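SCO1/SenC family lipoprotein (Bacillus anthracis, PDB 4HDE) probably serves as a membrane-attached copper chaperone or thiol-disulfide oxidoreductase in cytochrome c oxidase assembly, as in other SCO1/SenC proteins. Local coordinates at residues T46-N54 with S151-E159. Sequence-based numbering, arbitrary orientation.
Sequences TVCPPMTAN and SGISNTPYE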
ATOM      1  N   THR A  46       2.980 -14.504   8.894  1.00 22.54           N
ATOM      2  CA  THR A  46       3.604 -13.622   9.876  1.00 22.92           C
ATOM      3  C   THR A  46       3.045 -12.191   9.889  1.00 21.15           C
ATOM      4  O   THR A  46       2.058 -11.912  10.565  1.00 22.49           O
ATOM      5  CB  THR A  46       5.167 -13.635   9.776  1.00 22.99           C
ATOM      6  OG1 THR A  46       5.587 -13.110   8.509  1.00 21.58           O
ATOM      7  CG2 THR A  46       5.719 -15.055   9.945  1.00 28.45           C
ATOM      8  N   VAL A  47       3.665 -11.288   9.144  1.00 20.40           N
ATOM      9  CA  VAL A  47       3.451  -9.871   9.403  1.00 19.51           C
ATOM     10  C   VAL A  47       2.338  -9.186   8.620  1.00 17.10           C
ATOM     11  O   VAL A  47       1.960  -8.076   8.962  1.00 16.57           O
ATOM     12  CB  VAL A  47       4.744  -9.045   9.220  1.00 21.81           C
ATOM     13  CG1 VAL A  47       5.823  -9.528  10.178  1.00 27.02           C
ATOM     14  CG2 VAL A  47       5.220  -9.111   7.778  1.00 22.67           C
ATOM     15  N   CYS A  48       1.803  -9.816   7.577  1.00 16.23           N
ATOM     16  CA  CYS A  48       0.828  -9.098   6.752  1.00 14.35           C
ATOM     17  C   CYS A  48      -0.501  -8.807   7.460  1.00 13.56           C
ATOM     18  O   CYS A  48      -1.052  -7.712   7.303  1.00 14.20           O
ATOM     19  CB  CYS A  48       0.625  -9.765   5.391  1.00 15.20           C
ATOM     20  SG  CYS A  48       2.094  -9.663   4.309  1.00 17.73           S
ATOM     21  N   PRO A  49      -1.032  -9.777   8.229  1.00 14.22           N
ATOM     22  CA  PRO A  49      -2.261  -9.395   8.951  1.00 15.04           C
ATOM     23  C   PRO A  49      -2.069  -8.228   9.948  1.00 14.52           C
ATOM     24  O   PRO A  49      -2.876  -7.291   9.915  1.00 14.84           O
ATOM     25  CB  PRO A  49      -2.693 -10.711   9.626  1.00 16.88           C
ATOM     26  CG  PRO A  49      -2.116 -11.782   8.728  1.00 16.59           C
ATOM     27  CD  PRO A  49      -0.778 -11.229   8.295  1.00 16.20           C
ATOM     28  N   PRO A  50      -1.013  -8.246  10.784  1.00 14.13           N
ATOM     29  CA  PRO A  50      -0.848  -7.054  11.635  1.00 13.97           C
ATOM     30  C   PRO A  50      -0.562  -5.774  10.844  1.00 13.34           C
ATOM     31  O   PRO A  50      -1.046  -4.722  11.241  1.00 14.38           O
ATOM     32  CB  PRO A  50       0.322  -7.406  12.554  1.00 16.26           C
ATOM     33  CG  PRO A  50       0.912  -8.665  12.020  1.00 20.48           C
ATOM     34  CD  PRO A  50      -0.125  -9.354  11.178  1.00 15.19           C
HETATM   35  N   MSE A  51       0.182  -5.851   9.744  1.00 13.48           N
HETATM   36  CA  MSE A  51       0.375  -4.682   8.885  1.00 13.36           C
HETATM   37  C   MSE A  51      -0.961  -4.128   8.422  1.00 13.25           C
HETATM   38  O   MSE A  51      -1.173  -2.908   8.386  1.00 12.82           O
HETATM   39  CB  MSE A  51       1.197  -5.040   7.639  1.00 16.41           C
HETATM   40  CG  MSE A  51       2.678  -5.225   7.865  1.00 17.76           C
HETATM   41 SE   MSE A  51       3.619  -5.764   6.244  0.59 19.54          SE
HETATM   42  CE  MSE A  51       3.289  -4.165   5.206  1.00 18.66           C
ATOM     43  N   THR A  52      -1.845  -5.026   8.003  1.00 12.76           N
ATOM     44  CA  THR A  52      -3.125  -4.609   7.477  1.00 13.19           C
ATOM     45  C   THR A  52      -3.989  -4.019   8.588  1.00 12.87           C
ATOM     46  O   THR A  52      -4.681  -3.020   8.369  1.00 13.01           O
ATOM     47  CB  THR A  52      -3.822  -5.763   6.754  1.00 12.72           C
ATOM     48  OG1 THR A  52      -2.957  -6.250   5.710  1.00 14.40           O
ATOM     49  CG2 THR A  52      -5.115  -5.288   6.131  1.00 13.72           C
ATOM     50  N   ALA A  53      -3.935  -4.596   9.786  1.00 12.34           N
ATOM     51  CA  ALA A  53      -4.635  -3.994  10.918  1.00 12.96           C
ATOM     52  C   ALA A  53      -4.083  -2.597  11.218  1.00 13.38           C
ATOM     53  O   ALA A  53      -4.835  -1.681  11.589  1.00 13.21           O
ATOM     54  CB  ALA A  53      -4.529  -4.880  12.136  1.00 15.13           C
ATOM     55  N   ASN A  54      -2.772  -2.427  11.081  1.00 13.26           N
ATOM     56  CA  ASN A  54      -2.170  -1.115  11.312  1.00 12.19           C
ATOM     57  C   ASN A  54      -2.612  -0.110  10.249  1.00 12.47           C
ATOM     58  O   ASN A  54      -2.919   1.048  10.547  1.00 12.86           O
ATOM     59  CB  ASN A  54      -0.647  -1.213  11.362  1.00 14.94           C
ATOM     60  CG  ASN A  54      -0.151  -2.019  12.541  1.00 15.80           C
ATOM     61  OD1 ASN A  54      -0.864  -2.222  13.523  1.00 17.19           O
ATOM     62  ND2 ASN A  54       1.085  -2.491  12.450  1.00 18.36           N
ATOM     63  N   SER A 151       7.536   2.570   9.348  1.00 14.19           N
ATOM     64  CA  SER A 151       7.325   1.149   9.598  1.00 15.10           C
ATOM     65  C   SER A 151       5.840   0.794   9.646  1.00 14.60           C
ATOM     66  O   SER A 151       5.050   1.437  10.339  1.00 15.46           O
ATOM     67  CB  SER A 151       8.003   0.693  10.886  1.00 16.29           C
ATOM     68  OG  SER A 151       7.773  -0.697  11.085  1.00 20.06           O
ATOM     69  N   GLY A 152       5.466  -0.253   8.919  1.00 16.25           N
ATOM     70  CA  GLY A 152       4.104  -0.748   8.960  1.00 16.16           C
ATOM     71  C   GLY A 152       3.891  -1.845   9.983  1.00 16.48           C
ATOM     72  O   GLY A 152       2.780  -2.342  10.131  1.00 19.30           O
ATOM     73  N   ILE A 153       4.945  -2.230  10.694  1.00 17.30           N
ATOM     74  CA  ILE A 153       4.859  -3.402  11.557  1.00 21.39           C
ATOM     75  C   ILE A 153       5.394  -3.171  12.971  1.00 24.31           C
ATOM     76  O   ILE A 153       4.938  -3.798  13.922  1.00 31.22           O
ATOM     77  CB  ILE A 153       5.567  -4.628  10.912  1.00 22.83           C
ATOM     78  CG1 ILE A 153       5.314  -5.894  11.730  1.00 30.89           C
ATOM     79  CG2 ILE A 153       7.060  -4.382  10.762  1.00 26.37           C
ATOM     80  CD1 ILE A 153       3.894  -6.415  11.642  1.00 29.55           C
ATOM     81  N   SER A 154       6.361  -2.276  13.109  1.00 21.97           N
ATOM     82  CA  SER A 154       6.983  -2.033  14.405  1.00 25.15           C
ATOM     83  C   SER A 154       6.846  -0.570  14.803  1.00 20.24           C
ATOM     84  O   SER A 154       7.448   0.310  14.188  1.00 22.29           O
ATOM     85  CB  SER A 154       8.459  -2.431  14.362  1.00 29.79           C
ATOM     86  OG  SER A 154       9.079  -2.238  15.622  1.00 38.79           O
ATOM     87  N   ASN A 155       6.041  -0.313  15.828  1.00 20.39           N
ATOM     88  CA  ASN A 155       5.826   1.047  16.303  1.00 18.58           C
ATOM     89  C   ASN A 155       5.433   2.008  15.184  1.00 16.72           C
ATOM     90  O   ASN A 155       6.029   3.070  15.031  1.00 19.31           O
ATOM     91  CB  ASN A 155       7.078   1.555  17.016  1.00 21.03           C
ATOM     92  CG  ASN A 155       6.837   2.846  17.766  1.00 27.86           C
ATOM     93  OD1 ASN A 155       5.702   3.164  18.132  1.00 25.39           O
ATOM     94  ND2 ASN A 155       7.904   3.596  18.003  1.00 26.11           N
ATOM     95  N   THR A 156       4.447   1.621  14.388  1.00 15.69           N
ATOM     96  CA  THR A 156       3.954   2.495  13.332  1.00 14.79           C
ATOM     97  C   THR A 156       3.664   3.891  13.911  1.00 13.93           C
ATOM     98  O   THR A 156       2.912   4.018  14.880  1.00 14.56           O
ATOM     99  CB  THR A 156       2.694   1.907  12.690  1.00 16.21           C
ATOM    100  OG1 THR A 156       3.011   0.636  12.106  1.00 17.59           O
ATOM    101  CG2 THR A 156       2.151   2.833  11.619  1.00 15.16           C
ATOM    102  N   PRO A 157       4.278   4.938  13.341  1.00 13.60           N
ATOM    103  CA  PRO A 157       4.171   6.268  13.952  1.00 15.45           C
ATOM    104  C   PRO A 157       2.935   7.013  13.447  1.00 14.15           C
ATOM    105  O   PRO A 157       3.047   7.942  12.631  1.00 13.85           O
ATOM    106  CB  PRO A 157       5.447   6.958  13.480  1.00 16.82           C
ATOM    107  CG  PRO A 157       5.702   6.362  12.136  1.00 17.27           C
ATOM    108  CD  PRO A 157       5.264   4.914  12.248  1.00 15.68           C
ATOM    109  N   TYR A 158       1.773   6.635  13.962  1.00 14.41           N
ATOM    110  CA  TYR A 158       0.511   7.142  13.423  1.00 13.86           C
ATOM    111  C   TYR A 158       0.448   8.662  13.430  1.00 15.64           C
ATOM    112  O   TYR A 158      -0.005   9.268  12.462  1.00 15.76           O
ATOM    113  CB  TYR A 158      -0.682   6.582  14.188  1.00 14.20           C
ATOM    114  CG  TYR A 158      -0.785   5.078  14.088  1.00 14.86           C
ATOM    115  CD1 TYR A 158      -1.275   4.471  12.934  1.00 16.20           C
ATOM    116  CD2 TYR A 158      -0.399   4.263  15.144  1.00 15.02           C
ATOM    117  CE1 TYR A 158      -1.374   3.105  12.836  1.00 15.99           C
ATOM    118  CE2 TYR A 158      -0.485   2.885  15.047  1.00 17.08           C
ATOM    119  CZ  TYR A 158      -0.980   2.319  13.888  1.00 15.91           C
ATOM    120  OH  TYR A 158      -1.079   0.953  13.780  1.00 17.88           O
ATOM    121  N   GLU A 159       0.899   9.272  14.517  1.00 14.35           N
ATOM    122  CA  GLU A 159       0.854  10.723  14.639  1.00 15.47           C
ATOM    123  C   GLU A 159       1.752  11.423  13.617  1.00 15.45           C
ATOM    124  O   GLU A 159       1.363  12.447  13.057  1.00 16.10           O
ATOM    125  CB  GLU A 159       1.201  11.149  16.069  1.00 17.62           C
ATOM    126  CG  GLU A 159       0.193  10.691  17.108  1.00 18.94           C
ATOM    127  CD  GLU A 159       0.372   9.235  17.536  1.00 19.44           C
ATOM    128  OE1 GLU A 159       1.407   8.619  17.198  1.00 19.91           O
ATOM    129  OE2 GLU A 159      -0.531   8.712  18.222  1.00 21.06           O
TER
HETATM  130  O   HOH W   1       0.190  -0.428  15.760  1.00 28.84           O
HETATM  131  O   HOH W   2       2.543  -3.807  14.771  1.00 37.67           O
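With CG anti to its carbonyl carbon (chi1 -65°), Asn54 sets its amide beside Gly152 O and Tyr158 OH, while Ile153, its CG1 anti to the backbone N (chi1 -172°), lays CD1 against Val47 and Pro50. The contact belongs to a thioredoxin-like fold: the first turns of helix 48-64, which carries the second cysteine of the Cys-X-X-X-Cys sequence of SCO proteins, pack against the loop joining edge strand 146-151 to helix 158-169. Asn54 ND2 donates to Gly152 O at 2.9 Å, a nearly straight bond (168°) that leaves in the amide plane but meets the carbonyl from above its own plane. The same oxygen lies 3.6 Å from Met51 CA in a CA-H...O contact. Toward the start of the helix, Ile153 CD1 packs 3.7 Å from Val47 CB and 3.8 Å from Pro50 CG, and the Ile153 and Val47 side chains cross at about a right angle. One water accepts from Asn54 ND2 and donates to Ile153 O; a second donates to Asn54 OD1 and bonds Tyr158 OH, so both ends of the amide are held. The Tyr158 ring, nearly perpendicular to that amide, carries Thr156 CG2 over one face and Asn54 O at its edge, 3.4 Å from Tyr158 CE1.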